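Local coordinates for protein cysteine desulfurase (Fervidobacterium islandicum, PDB 6A6E) that probably catalyses, with pyridoxal phosphate as cofactor, the removal of sulfur from cysteine as the SufS-type desulfurase of a thermophile's sulfur-mobilising system, at residues Lys224-Phe229 and Tyr247-Leu252. Residues are numbered along the deposited sequence; the frame is centred on the assembly and turned at random.
Sequences KLDVDF and YGKKAL. With GOL (glycerol), chain K.
The side chain of Lys249 reaches across the loop Asp226-Asp228 to two carboxylates. Its CB only approaches Asp228 O. CG, anti to the carbonyl carbon (chi1 -71°), passes the carbonyl oxygens of Val227 and Asp228; CD comes beside Asp228 OD1, and Lys249 CE sits 3.4 Å from Val227 O. Beyond CG the chain stays extended, and NZ forms two salt bridges. Asp226 OD1, 2.9 Å from Lys249 NZ, is met from above its carboxylate plane, 50° out of it. Asp228 OD1, by contrast, receives NZ nearly along its C-O axis. A glycerol, probably from the crystallisation liquor, gives its O1 hydrogen to Asp228 OD1 and accepts one from Lys249 NZ. The other carboxylate oxygen, Asp228 OD2, forms a salt bridge with Arg199 and accepts a hydrogen bond from the backbone N of Leu207, so positive groups at both oxygens probably favour the ionised aspartate.

The backbone places this network at one end of two neighbouring inner strands of the large mixed sheet of the class-V aminotransferase fold, where 229-233 starts and 244-248 finishes, running antiparallel. Phe229 and Gly248 form a non-hydrogen-bonded pair, and their CA atoms are 4.4 Å apart. Just past it, Lys249 N donates to Asp228 O over 3.1 Å with an N-H...O angle of 162°. That same oxygen also takes a CA-H...O contact from Gly248. Lys249 then serves as N-cap residue of helix 250-253, whose Leu252 sets CD1 against Asp228 CB at 3.5 Å and CB near Phe229 CZ. The Phe229 ring passes close to Gly248 CA, where no side chain intervenes. The Tyr247 ring has Val227 O at its edge, in plane, and one water links that oxygen to Tyr247 OH, donating to the former and accepting from the latter.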
loop_
_atom_site.group_PDB
_atom_site.type_symbol
_atom_site.label_atom_id
_atom_site.label_comp_id
_atom_site.label_asym_id
_atom_site.label_seq_id
_atom_site.Cartn_x
_atom_site.Cartn_y
_atom_site.Cartn_z
ATOM N N LYS A 224 4.692 14.401 24.155
ATOM C CA LYS A 224 3.910 15.478 24.745
ATOM C C LYS A 224 2.423 15.246 24.705
ATOM O O LYS A 224 1.713 15.494 25.686
ATOM C CB LYS A 224 4.178 16.777 24.020
ATOM C CG LYS A 224 5.497 17.338 24.393
ATOM C CD LYS A 224 5.774 18.672 23.702
ATOM C CE LYS A 224 7.128 19.136 24.209
ATOM N NZ LYS A 224 7.466 20.381 23.474
ATOM N N LEU A 225 1.921 14.798 23.561
ATOM C CA LEU A 225 0.469 14.549 23.452
ATOM C C LEU A 225 0.089 13.338 24.301
ATOM O O LEU A 225 -1.054 13.259 24.781
ATOM C CB LEU A 225 0.023 14.326 21.998
ATOM C CG LEU A 225 0.276 15.463 21.050
ATOM C CD1 LEU A 225 -0.091 15.027 19.634
ATOM C CD2 LEU A 225 -0.515 16.682 21.505
ATOM N N ASP A 226 1.041 12.407 24.476
ATOM C CA ASP A 226 0.811 11.155 25.219
ATOM C C ASP A 226 -0.288 10.235 24.635
ATOM O O ASP A 226 -0.933 9.423 25.341
ATOM C CB ASP A 226 0.511 11.451 26.691
ATOM C CG ASP A 226 0.703 10.200 27.576
ATOM O OD1 ASP A 226 1.583 9.364 27.269
ATOM O OD2 ASP A 226 -0.033 10.013 28.557
ATOM N N VAL A 227 -0.497 10.363 23.328
ATOM C CA VAL A 227 -1.372 9.456 22.625
ATOM C C VAL A 227 -0.815 8.061 22.647
ATOM O O VAL A 227 0.386 7.851 22.684
ATOM C CB VAL A 227 -1.598 9.867 21.133
ATOM C CG1 VAL A 227 -2.281 11.204 21.020
ATOM C CG2 VAL A 227 -0.329 9.901 20.328
ATOM N N ASP A 228 -1.701 7.078 22.602
ATOM C CA ASP A 228 -1.297 5.690 22.449
ATOM C C ASP A 228 -0.961 5.285 21.014
ATOM O O ASP A 228 -0.034 4.508 20.802
ATOM C CB ASP A 228 -2.390 4.850 23.031
ATOM C CG ASP A 228 -2.574 5.162 24.592
ATOM O OD1 ASP A 228 -1.558 5.262 25.287
ATOM O OD2 ASP A 228 -3.693 5.402 25.042
ATOM N N PHE A 229 -1.742 5.766 20.071
ATOM C CA PHE A 229 -1.545 5.501 18.670
ATOM C C PHE A 229 -1.859 6.774 17.917
ATOM O O PHE A 229 -2.763 7.533 18.326
ATOM C CB PHE A 229 -2.460 4.368 18.149
ATOM C CG PHE A 229 -2.240 3.054 18.811
ATOM C CD1 PHE A 229 -1.196 2.246 18.435
ATOM C CD2 PHE A 229 -3.022 2.692 19.897
ATOM C CE1 PHE A 229 -0.941 1.082 19.082
ATOM C CE2 PHE A 229 -2.791 1.491 20.534
ATOM C CZ PHE A 229 -1.746 0.684 20.137
ATOM N N TYR A 247 2.003 5.018 14.355
ATOM C CA TYR A 247 2.837 5.171 15.549
ATOM C C TYR A 247 2.113 4.492 16.646
ATOM O O TYR A 247 0.926 4.663 16.747
ATOM C CB TYR A 247 3.058 6.640 15.997
ATOM C CG TYR A 247 3.470 6.780 17.483
ATOM C CD1 TYR A 247 4.778 6.491 17.938
ATOM C CD2 TYR A 247 2.531 7.112 18.443
ATOM C CE1 TYR A 247 5.084 6.569 19.289
ATOM C CE2 TYR A 247 2.842 7.211 19.805
ATOM C CZ TYR A 247 4.128 6.950 20.198
ATOM O OH TYR A 247 4.395 7.046 21.524
ATOM N N GLY A 248 2.802 3.716 17.471
ATOM C CA GLY A 248 2.245 3.295 18.739
ATOM C C GLY A 248 3.289 3.211 19.830
ATOM O O GLY A 248 4.470 2.864 19.566
ATOM N N LYS A 249 2.851 3.470 21.068
ATOM C CA LYS A 249 3.681 3.215 22.254
ATOM C C LYS A 249 4.242 1.840 22.265
ATOM O O LYS A 249 3.505 0.876 22.131
ATOM C CB LYS A 249 2.876 3.400 23.550
ATOM C CG LYS A 249 2.552 4.843 23.821
ATOM C CD LYS A 249 2.019 5.038 25.245
ATOM C CE LYS A 249 1.833 6.526 25.509
ATOM N NZ LYS A 249 0.798 6.697 26.543
ATOM N N LYS A 250 5.554 1.749 22.416
ATOM C CA LYS A 250 6.259 0.462 22.386
ATOM C C LYS A 250 5.616 -0.570 23.306
ATOM O O LYS A 250 5.338 -1.718 22.926
ATOM C CB LYS A 250 7.678 0.724 22.809
ATOM C CG LYS A 250 8.536 -0.507 22.893
ATOM C CD LYS A 250 9.963 -0.122 23.189
ATOM C CE LYS A 250 10.831 -1.367 23.298
ATOM N NZ LYS A 250 10.940 -1.752 24.724
ATOM N N ALA A 251 5.299 -0.169 24.540
ATOM C CA ALA A 251 4.699 -1.108 25.519
ATOM C C ALA A 251 3.374 -1.617 25.057
ATOM O O ALA A 251 2.972 -2.728 25.410
ATOM C CB ALA A 251 4.519 -0.415 26.898
ATOM N N LEU A 252 2.624 -0.812 24.297
ATOM C CA LEU A 252 1.334 -1.303 23.816
ATOM C C LEU A 252 1.496 -2.195 22.572
ATOM O O LEU A 252 0.808 -3.209 22.447
ATOM C CB LEU A 252 0.367 -0.185 23.496
ATOM C CG LEU A 252 0.083 0.779 24.635
ATOM C CD1 LEU A 252 -0.695 1.963 24.122
ATOM C CD2 LEU A 252 -0.691 0.125 25.780
HETATM C C1 GOL K . -2.468 5.193 28.589
HETATM O O1 GOL K . -1.234 5.076 27.873
HETATM C C2 GOL K . -3.305 3.908 28.633
HETATM O O2 GOL K . -4.612 4.247 29.098
HETATM C C3 GOL K . -3.464 3.242 27.270
HETATM O O3 GOL K . -3.471 1.808 27.342
HETATM O O HOH W 1 2.790 8.619 22.984
#